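Side-chain contact in Cag-Z (PDB 1S2X), which is of unknown function but is encoded in the cag pathogenicity island of Helicobacter pylori, which specifies a type IV secretion system: residues A[125-130]-A[169-174]. The protein carries 1 engineered substitution. Numbering follows the deposited sequence.
Sequences DEVARI and NEIVQD
Val127 and the pair Ile171 and Val172 form a small apolar contact between two helices, 105-135 and 161-183, near the centre of this all-helical chain. Val127 is the hub: its CA-CB bond points at the partner helix, and its two methyls divide the work. Val127 CG1 meets Val172 CG2 at 3.8 Å, while Val127 CG2 lies 4.2 Å from Ile171 CG2. The fork stands this way because CG1 is anti to the backbone N (chi1 175°), which leaves CG2 beside that nitrogen. A beta-branched valine suits the place, since it offers two methyls close to the helix backbone, and the CA atoms of Val127 and Val172 come within 7.6 Å. Ile171 touches with its short branch, and its branched, wholly apolar side chain suits a buried place. Val172 is exposed, and its small branched side chain brings one methyl to Val127 at the edge of the contact. No hydrogen bond crosses between the segments, which are joined by van der Waals packing alone. Away from this seam, Arg129 forms a side-on salt bridge with Glu126, NE to OE1 and NH2 to OE2, both 3.0 Å; charged residues three positions apart suit the helix's more open side. Leu168 and Ile175 extend helix 161-183 against Val127, while Tyr77 and Leu80 of helix 74-101 touch Ile171, so that three helices share one apolar core.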
ATOM      1  N   ASP A 125       3.598   6.749  -0.091  1.00 49.53           N
ATOM      2  CA  ASP A 125       4.602   5.893  -0.716  1.00 38.51           C
ATOM      3  C   ASP A 125       4.434   4.463  -0.234  1.00 39.02           C
ATOM      4  O   ASP A 125       4.678   3.500  -0.959  1.00 41.95           O
ATOM      5  CB  ASP A 125       6.026   6.355  -0.418  1.00 37.35           C
ATOM      6  CG  ASP A 125       6.395   7.665  -1.086  1.00 47.75           C
ATOM      7  OD1 ASP A 125       5.612   8.183  -1.908  1.00 49.40           O
ATOM      8  OD2 ASP A 125       7.491   8.191  -0.769  1.00 57.55           O
ATOM      9  N   GLU A 126       4.017   4.272   1.025  1.00 32.65           N
ATOM     10  CA  GLU A 126       3.899   2.867   1.432  1.00 30.61           C
ATOM     11  C   GLU A 126       2.681   2.222   0.774  1.00 29.72           C
ATOM     12  O   GLU A 126       2.742   1.031   0.452  1.00 36.21           O
ATOM     13  CB  GLU A 126       3.838   2.712   2.949  1.00 38.15           C
ATOM     14  CG  GLU A 126       5.202   2.724   3.621  1.00 37.27           C
ATOM     15  CD  GLU A 126       5.988   1.464   3.306  1.00 41.74           C
ATOM     16  OE1 GLU A 126       7.041   1.581   2.654  1.00 45.96           O
ATOM     17  OE2 GLU A 126       5.553   0.362   3.704  1.00 37.02           O
ATOM     18  N   VAL A 127       1.600   2.957   0.566  1.00 34.40           N
ATOM     19  CA  VAL A 127       0.440   2.441  -0.161  1.00 32.77           C
ATOM     20  C   VAL A 127       0.796   2.101  -1.607  1.00 32.87           C
ATOM     21  O   VAL A 127       0.333   1.102  -2.160  1.00 33.64           O
ATOM     22  CB  VAL A 127      -0.737   3.434  -0.183  1.00 30.05           C
ATOM     23  CG1 VAL A 127      -1.855   2.902  -1.061  1.00 34.70           C
ATOM     24  CG2 VAL A 127      -1.269   3.707   1.214  1.00 37.94           C
ATOM     25  N   ALA A 128       1.624   2.897  -2.275  1.00 31.95           N
ATOM     26  CA  ALA A 128       2.053   2.603  -3.644  1.00 28.71           C
ATOM     27  C   ALA A 128       2.943   1.373  -3.715  1.00 29.79           C
ATOM     28  O   ALA A 128       2.951   0.562  -4.640  1.00 47.03           O
ATOM     29  CB  ALA A 128       2.803   3.786  -4.237  1.00 40.30           C
ATOM     30  N   ARG A 129       3.759   1.194  -2.683  1.00 29.81           N
ATOM     31  CA  ARG A 129       4.618   0.016  -2.683  1.00 33.72           C
ATOM     32  C   ARG A 129       3.770  -1.244  -2.567  1.00 35.81           C
ATOM     33  O   ARG A 129       3.938  -2.247  -3.259  1.00 26.91           O
ATOM     34  CB  ARG A 129       5.614   0.183  -1.538  1.00 30.07           C
ATOM     35  CG  ARG A 129       6.420  -1.069  -1.234  1.00 41.78           C
ATOM     36  CD  ARG A 129       7.494  -0.758  -0.197  1.00 47.06           C
ATOM     37  NE  ARG A 129       6.993  -1.031   1.151  1.00 42.61           N
ATOM     38  CZ  ARG A 129       6.982  -2.244   1.692  1.00 37.15           C
ATOM     39  NH1 ARG A 129       7.438  -3.287   1.015  1.00 46.04           N
ATOM     40  NH2 ARG A 129       6.515  -2.411   2.919  1.00 40.73           N
ATOM     41  N   ILE A 130       2.815  -1.191  -1.635  1.00 39.04           N
ATOM     42  CA  ILE A 130       1.931  -2.324  -1.408  1.00 32.96           C
ATOM     43  C   ILE A 130       1.047  -2.509  -2.640  1.00 30.35           C
ATOM     44  O   ILE A 130       0.794  -3.654  -3.016  1.00 28.13           O
ATOM     45  CB  ILE A 130       1.053  -2.182  -0.163  1.00 29.31           C
ATOM     46  CG1 ILE A 130       1.664  -2.803   1.105  1.00 34.50           C
ATOM     47  CG2 ILE A 130      -0.319  -2.787  -0.400  1.00 28.00           C
ATOM     48  CD1 ILE A 130       3.102  -2.406   1.347  1.00 28.92           C
ATOM     49  N   ASN A 169      -8.030   2.473  -2.450  1.00 42.12           N
ATOM     50  CA  ASN A 169      -8.519   3.814  -2.732  1.00 44.26           C
ATOM     51  C   ASN A 169      -9.163   4.460  -1.508  1.00 39.10           C
ATOM     52  O   ASN A 169      -8.971   5.658  -1.293  1.00 39.87           O
ATOM     53  CB  ASN A 169      -9.536   3.829  -3.874  1.00 51.94           C
ATOM     54  CG  ASN A 169      -8.934   3.420  -5.203  1.00 62.89           C
ATOM     55  OD1 ASN A 169      -7.740   3.125  -5.290  1.00 72.36           O
ATOM     56  ND2 ASN A 169      -9.775   3.396  -6.235  1.00 76.76           N
ATOM     57  N   GLU A 170      -9.923   3.713  -0.721  1.00 39.07           N
ATOM     58  CA  GLU A 170     -10.509   4.234   0.509  1.00 44.95           C
ATOM     59  C   GLU A 170      -9.446   4.667   1.516  1.00 45.29           C
ATOM     60  O   GLU A 170      -9.600   5.668   2.221  1.00 44.04           O
ATOM     61  CB  GLU A 170     -11.402   3.187   1.175  1.00 49.58           C
ATOM     62  CG  GLU A 170     -12.524   2.695   0.276  1.00 54.79           C
ATOM     63  CD  GLU A 170     -13.299   1.564   0.942  1.00 65.29           C
ATOM     64  OE1 GLU A 170     -12.667   0.788   1.687  1.00 75.55           O
ATOM     65  OE2 GLU A 170     -14.527   1.492   0.721  1.00 65.75           O
ATOM     66  N   ILE A 171      -8.358   3.901   1.582  1.00 33.70           N
ATOM     67  CA  ILE A 171      -7.253   4.267   2.464  1.00 39.68           C
ATOM     68  C   ILE A 171      -6.572   5.553   2.004  1.00 39.90           C
ATOM     69  O   ILE A 171      -6.294   6.444   2.807  1.00 35.03           O
ATOM     70  CB  ILE A 171      -6.214   3.143   2.562  1.00 38.33           C
ATOM     71  CG1 ILE A 171      -6.716   1.881   3.279  1.00 38.01           C
ATOM     72  CG2 ILE A 171      -4.942   3.657   3.223  1.00 44.51           C
ATOM     73  CD1 ILE A 171      -5.588   0.932   3.625  1.00 37.00           C
ATOM     74  N   VAL A 172      -6.288   5.684   0.713  1.00 33.76           N
ATOM     75  CA  VAL A 172      -5.692   6.925   0.220  1.00 34.38           C
ATOM     76  C   VAL A 172      -6.623   8.097   0.526  1.00 42.01           C
ATOM     77  O   VAL A 172      -6.202   9.237   0.740  1.00 35.20           O
ATOM     78  CB  VAL A 172      -5.415   6.819  -1.285  1.00 33.03           C
ATOM     79  CG1 VAL A 172      -5.188   8.176  -1.930  1.00 45.06           C
ATOM     80  CG2 VAL A 172      -4.214   5.907  -1.530  1.00 44.18           C
ATOM     81  N   GLN A 173      -7.920   7.794   0.540  1.00 37.40           N
ATOM     82  CA  GLN A 173      -8.923   8.829   0.767  1.00 45.95           C
ATOM     83  C   GLN A 173      -8.881   9.290   2.220  1.00 40.61           C
ATOM     84  O   GLN A 173      -9.052  10.471   2.514  1.00 42.99           O
ATOM     85  CB  GLN A 173     -10.335   8.357   0.404  1.00 43.79           C
ATOM     86  CG  GLN A 173     -10.721   8.669  -1.036  1.00 51.06           C
ATOM     87  CD  GLN A 173     -12.097   8.185  -1.432  1.00 60.53           C
ATOM     88  OE1 GLN A 173     -12.303   6.993  -1.680  1.00 74.84           O
ATOM     89  NE2 GLN A 173     -13.064   9.112  -1.508  1.00 76.63           N
ATOM     90  N   ASP A 174      -8.642   8.331   3.110  1.00 31.18           N
ATOM     91  CA  ASP A 174      -8.536   8.668   4.526  1.00 37.92           C
ATOM     92  C   ASP A 174      -7.223   9.379   4.860  1.00 49.28           C
ATOM     93  O   ASP A 174      -7.209  10.226   5.762  1.00 47.22           O
ATOM     94  CB  ASP A 174      -8.684   7.403   5.365  1.00 29.58           C
ATOM     95  CG  ASP A 174      -8.715   7.678   6.854  1.00 38.62           C
ATOM     96  OD1 ASP A 174      -7.703   7.313   7.500  1.00 38.79           O
ATOM     97  OD2 ASP A 174      -9.722   8.223   7.356  1.00 34.22           O
TER